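Local coordinates for protein 2-oxoglutarate-dependent dioxygenase DAO (Oryza sativa subsp. indica, PDB 6KUN) that probably oxidises the plant hormone indole-3-acetic acid irreversibly to inactive 2-oxoindole-3-acetic acid, using iron(II) and 2-oxoglutarate, at residues P5-R10 with G32-S37; A68-G73 with D101-R106; W222-L227 with P269-E274. All coordinates share one frame; numbering follows the deposited sequence.

The three contacts follow one another along the chain and do not touch. Contact 1 forms one border of the large mixed sheet, where strand 6-8 lies outermost. Contact 2 sits about 32 Å from it, centre to centre, across the middle of the chain; its loop 68-73 leads into strand 75-77, outermost at the sheet's other border. Contact 3 lies about 23 Å from contact 1 and 36 Å from contact 2 between centres. It follows helix 217-222, which comes after strand 211-215, the neighbour of strand 33-37, and precedes strand 232-235 of the smaller sheet. Contact 1 is part of the sheet; contacts 2 and 3 join outer loops and a helix, away from the ligands.

Contact 1 of 3, residues P5-R10 with G32-S37; sequences PAIDLR and GCFRVS
Four backbone hydrogen bonds join residues 5-9, around strand 6-8, to strand 33-37 in parallel, with Pro5, Ile7 and Leu9 supplying the donors and acceptors on one side and Arg35 and Ser37 those on the other. Arg35 N gives a nearly straight bond to Pro5 O (2.9 Å), entering almost along the C=O axis, while Arg35 O takes Ile7 N at 2.8 Å from above its carbonyl plane. One step on, Ser37 N donates to Ile7 O at 3.0 Å and Ser37 O accepts from Leu9 N at 3.1 Å. Ile7 O receives a second, softer approach from the CA-H of Val36, whose CA lies 3.4 Å from it. The polar groups turned away from this pairing are met by helix 18-30: Ala6 O accepts from Arg23 and Asp8 N donates to Glu20. That helix connects the two strands, so the whole is a beta-alpha-beta unit at the border of the main jelly-roll sheet, with strand 211-215 pairing on the far side of strand 33-37. Asp8 holds CG anti to its backbone N (chi1 -178°); OD1 accepts from Leu11 N, and OD2 accepts from a water at 2.7 Å that also bonds Ser37 OG. Arg35 bends at chi3 (109°), carrying its guanidinium away from strand 6-8 to Asp205 O. On the buried face, Ile7 CG1 comes obliquely against Phe34 CD2, and Leu9 lays CG 4.0 Å from Val36 CG1, its two methyls beside the same valine. An alanine at Leu9 would remove CG and both methyls and would probably loosen the packing on Val36 and on Leu127 and Val131 of helix 111-138.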
# COMPACT_ATOMS: atom_id res chain seq x y z
N PRO B 5 7.30 19.65 4.36
CA PRO B 5 8.58 19.40 3.70
C PRO B 5 8.94 17.94 3.79
O PRO B 5 8.63 17.27 4.78
CB PRO B 5 9.59 20.25 4.50
CG PRO B 5 8.80 21.09 5.39
CD PRO B 5 7.46 20.44 5.58
N ALA B 6 9.62 17.45 2.74
CA ALA B 6 10.13 16.08 2.66
C ALA B 6 11.65 16.14 2.71
O ALA B 6 12.27 16.91 1.98
CB ALA B 6 9.66 15.39 1.37
N ILE B 7 12.24 15.33 3.59
CA ILE B 7 13.67 15.31 3.86
C ILE B 7 14.20 13.94 3.48
O ILE B 7 13.68 12.92 3.94
CB ILE B 7 13.97 15.61 5.35
CG1 ILE B 7 13.44 17.00 5.75
CG2 ILE B 7 15.48 15.50 5.64
CD1 ILE B 7 14.04 18.14 4.94
N ASP B 8 15.25 13.92 2.68
CA ASP B 8 15.89 12.65 2.32
C ASP B 8 17.07 12.42 3.26
O ASP B 8 18.05 13.18 3.24
CB ASP B 8 16.34 12.64 0.86
CG ASP B 8 16.96 11.32 0.45
OD1 ASP B 8 17.90 10.87 1.12
OD2 ASP B 8 16.49 10.72 -0.53
N LEU B 9 16.97 11.36 4.08
CA LEU B 9 17.90 11.15 5.17
C LEU B 9 19.25 10.68 4.68
O LEU B 9 20.27 10.93 5.33
CB LEU B 9 17.36 10.10 6.15
CG LEU B 9 16.19 10.45 7.05
CD1 LEU B 9 15.81 9.26 7.96
CD2 LEU B 9 16.57 11.64 7.87
N ARG B 10 19.29 9.94 3.55
CA ARG B 10 20.58 9.56 2.99
C ARG B 10 21.31 10.81 2.51
O ARG B 10 22.52 10.95 2.68
CB ARG B 10 20.38 8.55 1.86
CG ARG B 10 19.25 7.55 2.11
CD ARG B 10 19.01 6.53 0.97
NE ARG B 10 18.05 7.01 -0.03
CZ ARG B 10 17.07 6.28 -0.56
NH1 ARG B 10 16.88 5.01 -0.19
NH2 ARG B 10 16.25 6.83 -1.45
N GLY B 32 7.68 21.99 12.93
CA GLY B 32 7.70 20.86 13.85
C GLY B 32 7.32 19.53 13.26
O GLY B 32 7.09 18.58 14.02
N CYS B 33 7.27 19.42 11.93
CA CYS B 33 6.72 18.27 11.24
C CYS B 33 7.38 18.17 9.87
O CYS B 33 7.59 19.20 9.22
CB CYS B 33 5.20 18.35 11.03
SG CYS B 33 4.40 16.86 10.23
N PHE B 34 7.74 16.97 9.47
CA PHE B 34 8.32 16.74 8.16
C PHE B 34 8.18 15.27 7.80
O PHE B 34 7.99 14.41 8.66
CB PHE B 34 9.79 17.19 8.10
CG PHE B 34 10.72 16.50 9.08
CD1 PHE B 34 10.83 16.94 10.39
CD2 PHE B 34 11.55 15.46 8.67
CE1 PHE B 34 11.70 16.36 11.28
CE2 PHE B 34 12.44 14.86 9.61
CZ PHE B 34 12.50 15.31 10.89
N ARG B 35 8.27 15.00 6.50
CA ARG B 35 8.31 13.63 5.98
C ARG B 35 9.76 13.18 5.82
O ARG B 35 10.64 13.99 5.53
CB ARG B 35 7.60 13.52 4.64
CG ARG B 35 6.19 14.04 4.61
CD ARG B 35 5.42 13.47 3.40
NE ARG B 35 4.39 12.51 3.83
CZ ARG B 35 3.08 12.75 3.87
NH1 ARG B 35 2.59 13.94 3.49
NH2 ARG B 35 2.25 11.81 4.27
N VAL B 36 10.01 11.87 6.01
CA VAL B 36 11.35 11.31 5.73
C VAL B 36 11.25 10.25 4.65
O VAL B 36 10.45 9.30 4.76
CB VAL B 36 12.07 10.73 6.96
CG1 VAL B 36 12.54 11.83 7.87
CG2 VAL B 36 11.21 9.74 7.69
N SER B 37 12.08 10.41 3.61
CA SER B 37 12.40 9.34 2.67
C SER B 37 13.84 8.94 2.93
O SER B 37 14.54 9.52 3.78
CB SER B 37 12.25 9.84 1.24
OG SER B 37 13.18 10.91 1.05
O HOH W 1 14.20 10.82 -1.88

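Contact 2 of 3, residues A68-G73 with D101-R106; sequences ADIIPG and DAFCAR
Ile70 and Ile71 turn their side chains toward helix 97-106 and meet three of its residues, Ala102, Phe103 and Arg106. Ile70 CD1 sits over one face of the Phe103 ring, 4.0 Å from the centroid and 23° off the normal, a CH-pi contact shifted toward the rim on the CD2 and CE2 side. The same methyl also touches Phe103 O at 3.5 Å, so it fills the corner between ring and helix backbone. Ile71 packs on Ala102 and on the base of Phe103: its CG2 lies 3.9 Å from Ala102 CB, and its CD1 approaches Phe103 CB. In both isoleucines CG1 stands in the crowded position between N and carbonyl carbon, which sends Ile70 CD1 over the ring and Ile71 CG2 to Ala102.

The exposed Arg106 lies along the loop. It runs beside Ile70, CB against its CB, CD 3.2 Å from Ile70 O, and NH1 donates to the same Ile70 O at 2.9 Å, with donor and acceptor each close to the other's plane. This near-planar bond, with Ile71 CG2 against one face at 3.7 Å from Arg106 NH1, limits how the guanidinium can turn.

Further out, the helix is held to helix 111-138 by the salt bridge of Asp101 with Lys118, by Arg114 donating to Cys104 O, and by Cys104 packing on Val117. The arrangement is loop-on-helix packing: residues at i, i+1 and i+4 line one face of the last turns of helix 97-106 and receive the loop between helix 61-66 and strand 75-77.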
# COMPACT_ATOMS: atom_id res chain seq x y z
N ALA B 68 -2.91 -8.20 26.98
CA ALA B 68 -2.83 -7.07 27.90
C ALA B 68 -1.83 -7.37 29.00
O ALA B 68 -1.85 -8.45 29.58
CB ALA B 68 -4.19 -6.74 28.50
N ASP B 69 -0.96 -6.40 29.29
CA ASP B 69 -0.01 -6.50 30.40
C ASP B 69 0.98 -7.63 30.20
O ASP B 69 1.45 -8.25 31.16
CB ASP B 69 -0.77 -6.64 31.72
CG ASP B 69 -1.79 -5.51 31.94
OD1 ASP B 69 -1.37 -4.32 32.00
OD2 ASP B 69 -3.00 -5.81 32.02
N ILE B 70 1.41 -7.90 28.97
CA ILE B 70 2.30 -9.05 28.77
C ILE B 70 3.69 -8.74 29.28
O ILE B 70 4.43 -9.66 29.66
CB ILE B 70 2.31 -9.52 27.30
CG1 ILE B 70 2.50 -8.36 26.33
CG2 ILE B 70 1.03 -10.31 27.00
CD1 ILE B 70 2.64 -8.80 24.84
N ILE B 71 4.09 -7.47 29.27
CA ILE B 71 5.21 -7.01 30.10
C ILE B 71 4.75 -5.77 30.86
O ILE B 71 3.78 -5.11 30.45
CB ILE B 71 6.49 -6.67 29.29
CG1 ILE B 71 6.26 -5.50 28.36
CG2 ILE B 71 6.96 -7.85 28.47
CD1 ILE B 71 7.50 -5.04 27.64
N PRO B 72 5.39 -5.46 31.96
CA PRO B 72 4.81 -4.48 32.88
C PRO B 72 4.47 -3.18 32.18
O PRO B 72 5.35 -2.58 31.56
CB PRO B 72 5.91 -4.30 33.93
CG PRO B 72 6.65 -5.57 33.89
CD PRO B 72 6.69 -5.94 32.43
N GLY B 73 3.20 -2.80 32.21
CA GLY B 73 2.74 -1.57 31.59
C GLY B 73 2.47 -1.63 30.10
O GLY B 73 2.03 -0.63 29.54
N ASP B 101 12.30 -8.05 23.20
CA ASP B 101 12.33 -9.51 23.10
C ASP B 101 11.15 -10.14 23.85
O ASP B 101 10.42 -10.98 23.31
CB ASP B 101 13.67 -10.01 23.64
CG ASP B 101 14.85 -9.52 22.83
OD1 ASP B 101 14.66 -8.91 21.76
OD2 ASP B 101 16.00 -9.75 23.28
N ALA B 102 10.92 -9.72 25.10
CA ALA B 102 9.90 -10.36 25.93
C ALA B 102 8.50 -10.03 25.46
O ALA B 102 7.60 -10.88 25.51
CB ALA B 102 10.09 -9.95 27.39
N PHE B 103 8.29 -8.80 25.02
CA PHE B 103 7.01 -8.42 24.43
C PHE B 103 6.66 -9.33 23.26
O PHE B 103 5.57 -9.93 23.23
CB PHE B 103 7.05 -6.94 24.00
CG PHE B 103 5.75 -6.41 23.44
CD1 PHE B 103 5.50 -6.45 22.08
CD2 PHE B 103 4.84 -5.80 24.25
CE1 PHE B 103 4.33 -5.93 21.58
CE2 PHE B 103 3.65 -5.30 23.75
CZ PHE B 103 3.41 -5.36 22.40
N CYS B 104 7.57 -9.46 22.29
CA CYS B 104 7.26 -10.25 21.09
C CYS B 104 7.20 -11.74 21.41
O CYS B 104 6.45 -12.47 20.77
CB CYS B 104 8.29 -9.96 20.01
SG CYS B 104 8.21 -8.16 19.48
N ALA B 105 7.96 -12.19 22.40
CA ALA B 105 7.91 -13.60 22.78
C ALA B 105 6.58 -13.94 23.44
O ALA B 105 6.10 -15.07 23.31
CB ALA B 105 9.08 -13.94 23.70
N ARG B 106 5.95 -12.94 24.08
CA ARG B 106 4.75 -13.14 24.86
C ARG B 106 3.47 -12.78 24.15
O ARG B 106 2.39 -13.08 24.67
CB ARG B 106 4.84 -12.36 26.17
CG ARG B 106 5.94 -12.87 27.04
CD ARG B 106 5.95 -12.15 28.38
NE ARG B 106 7.27 -12.27 29.01
CZ ARG B 106 7.65 -11.63 30.12
NH1 ARG B 106 6.82 -10.82 30.75
NH2 ARG B 106 8.86 -11.81 30.56

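Contact 3 of 3, residues W222-L227 with P269-E274; sequences WSNGRL and PRRYRE
The side chain of Arg271 folds back along the turn at Asn224 and Gly225. Its CB lies 3.6 Å from Asn224 OD1, and CG, anti to the carbonyl carbon, faces both that oxygen and Asn224 O. The chain then bends twice, at chi2 (-91°) and chi3 (-104°), so CD and NE lead the guanidinium back over the turn. There the group lies with one face on Gly225 CA, which is 3.6 Å from its plane and toward its rim. NH1 hangs 3.4 Å from Asn224 O at an angle too poor for a hydrogen bond, and NH2 comes nearest Gly225 CA and O. A side chain at Gly225 would run its CB into Arg271 CZ, and at this positive phi it would also press on the carbonyl O of Asn224.

The polar grip comes from Asn224, whose CG is anti to its backbone N (chi1 -162°). OD1 accepts Arg271 N on a lone pair, in the carbonyl plane, at 2.8 Å. ND2 is hydrogen-bonded to Leu263 O and adds a weak bond to Pro269 O (3.4 Å), so both ends of the amide are used and its rotation is set. Tyr272 brings its ring edge to 4.5 Å of Gly225 N, from CE2, and its OH is bonded to Gln220.

Asn224 and Gly225 form the corner of a type I' turn, with Asn224 also the C' residue of the Schellman motif closing helix 217-222: Gly225 N bonds Gln220 O and Asn224 N bonds Ala221 O. The contact sits between the end of that helix, on the way to strand 232-235, and the irregular chain 269-274 leading into strand 275-276; in that chain Arg271 and Arg273 make backbone bonds with Ala300 and Leu298 of the C-terminal tail.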
# COMPACT_ATOMS: atom_id res chain seq x y z
N TRP B 222 14.41 20.80 25.09
CA TRP B 222 15.80 20.43 24.86
C TRP B 222 16.48 21.34 23.85
O TRP B 222 17.69 21.57 23.93
CB TRP B 222 15.84 18.98 24.39
CG TRP B 222 17.17 18.44 24.04
CD1 TRP B 222 18.00 17.70 24.85
CD2 TRP B 222 17.80 18.53 22.78
NE1 TRP B 222 19.14 17.37 24.16
CE2 TRP B 222 19.03 17.86 22.88
CE3 TRP B 222 17.45 19.12 21.56
CZ2 TRP B 222 19.91 17.76 21.82
CZ3 TRP B 222 18.32 19.01 20.51
CH2 TRP B 222 19.54 18.35 20.64
N SER B 223 15.73 21.85 22.88
CA SER B 223 16.34 22.68 21.84
C SER B 223 16.39 24.15 22.23
O SER B 223 16.73 24.99 21.40
CB SER B 223 15.57 22.50 20.54
OG SER B 223 14.33 23.16 20.61
N ASN B 224 16.03 24.46 23.46
CA ASN B 224 15.94 25.81 23.97
C ASN B 224 15.00 26.67 23.15
O ASN B 224 15.30 27.83 22.88
CB ASN B 224 17.29 26.50 24.06
CG ASN B 224 17.24 27.69 24.97
OD1 ASN B 224 16.67 27.62 26.04
ND2 ASN B 224 17.74 28.82 24.49
N GLY B 225 13.89 26.10 22.73
CA GLY B 225 12.92 26.85 21.96
C GLY B 225 13.11 26.83 20.46
O GLY B 225 12.28 27.39 19.75
N ARG B 226 14.16 26.19 19.96
CA ARG B 226 14.47 26.26 18.54
C ARG B 226 13.68 25.29 17.68
O ARG B 226 13.53 25.50 16.46
CB ARG B 226 15.97 26.02 18.35
CG ARG B 226 16.82 27.15 18.88
CD ARG B 226 18.29 26.80 18.89
NE ARG B 226 19.03 27.92 19.48
CZ ARG B 226 19.29 29.05 18.82
NH1 ARG B 226 18.87 29.20 17.58
NH2 ARG B 226 19.96 30.03 19.42
N LEU B 227 13.16 24.23 18.23
CA LEU B 227 12.36 23.27 17.46
C LEU B 227 10.93 23.32 17.97
O LEU B 227 10.70 23.26 19.19
CB LEU B 227 12.91 21.86 17.60
CG LEU B 227 14.37 21.58 17.27
CD1 LEU B 227 14.70 20.14 17.59
CD2 LEU B 227 14.67 21.88 15.85
N PRO B 269 18.21 33.31 25.10
CA PRO B 269 18.60 32.88 26.46
C PRO B 269 17.78 31.67 26.91
O PRO B 269 16.71 31.39 26.39
CB PRO B 269 18.29 34.10 27.33
CG PRO B 269 17.17 34.79 26.60
CD PRO B 269 17.35 34.51 25.11
N ARG B 270 18.32 30.99 27.91
CA ARG B 270 17.75 29.74 28.40
C ARG B 270 16.28 29.86 28.78
O ARG B 270 15.90 30.61 29.68
CB ARG B 270 18.57 29.32 29.60
CG ARG B 270 18.08 28.02 30.26
CD ARG B 270 19.25 27.12 30.60
NE ARG B 270 18.81 25.90 31.27
CZ ARG B 270 17.95 25.02 30.76
NH1 ARG B 270 17.40 25.22 29.57
NH2 ARG B 270 17.62 23.94 31.46
N ARG B 271 15.44 29.09 28.08
CA ARG B 271 14.00 29.25 28.12
C ARG B 271 13.33 28.49 29.26
O ARG B 271 12.38 28.99 29.86
CB ARG B 271 13.36 28.80 26.80
CG ARG B 271 13.72 29.67 25.59
CD ARG B 271 12.72 30.81 25.39
NE ARG B 271 11.81 30.55 24.28
CZ ARG B 271 12.17 30.52 23.00
NH1 ARG B 271 13.45 30.70 22.66
NH2 ARG B 271 11.27 30.28 22.05
N TYR B 272 13.81 27.30 29.59
CA TYR B 272 13.11 26.42 30.51
C TYR B 272 14.06 25.97 31.59
O TYR B 272 15.26 25.74 31.33
CB TYR B 272 12.53 25.22 29.78
CG TYR B 272 11.60 25.59 28.64
CD1 TYR B 272 10.29 25.95 28.88
CD2 TYR B 272 12.03 25.54 27.33
CE1 TYR B 272 9.43 26.25 27.84
CE2 TYR B 272 11.20 25.87 26.28
CZ TYR B 272 9.89 26.20 26.56
OH TYR B 272 9.04 26.53 25.51
N ARG B 273 13.53 25.83 32.81
CA ARG B 273 14.32 25.19 33.85
C ARG B 273 14.49 23.72 33.49
O ARG B 273 13.69 23.14 32.74
CB ARG B 273 13.64 25.35 35.22
CG ARG B 273 12.57 24.35 35.53
CD ARG B 273 11.71 24.81 36.72
NE ARG B 273 11.02 26.06 36.44
CZ ARG B 273 9.82 26.39 36.93
NH1 ARG B 273 9.18 25.56 37.73
NH2 ARG B 273 9.28 27.55 36.60
N GLU B 274 15.55 23.11 34.04
CA GLU B 274 15.71 21.66 33.93
C GLU B 274 14.54 20.97 34.64
O GLU B 274 14.05 21.46 35.66
CB GLU B 274 17.03 21.21 34.55
CG GLU B 274 18.28 21.79 33.88
CD GLU B 274 19.57 21.25 34.47
OE1 GLU B 274 19.54 20.53 35.48
OE2 GLU B 274 20.63 21.57 33.91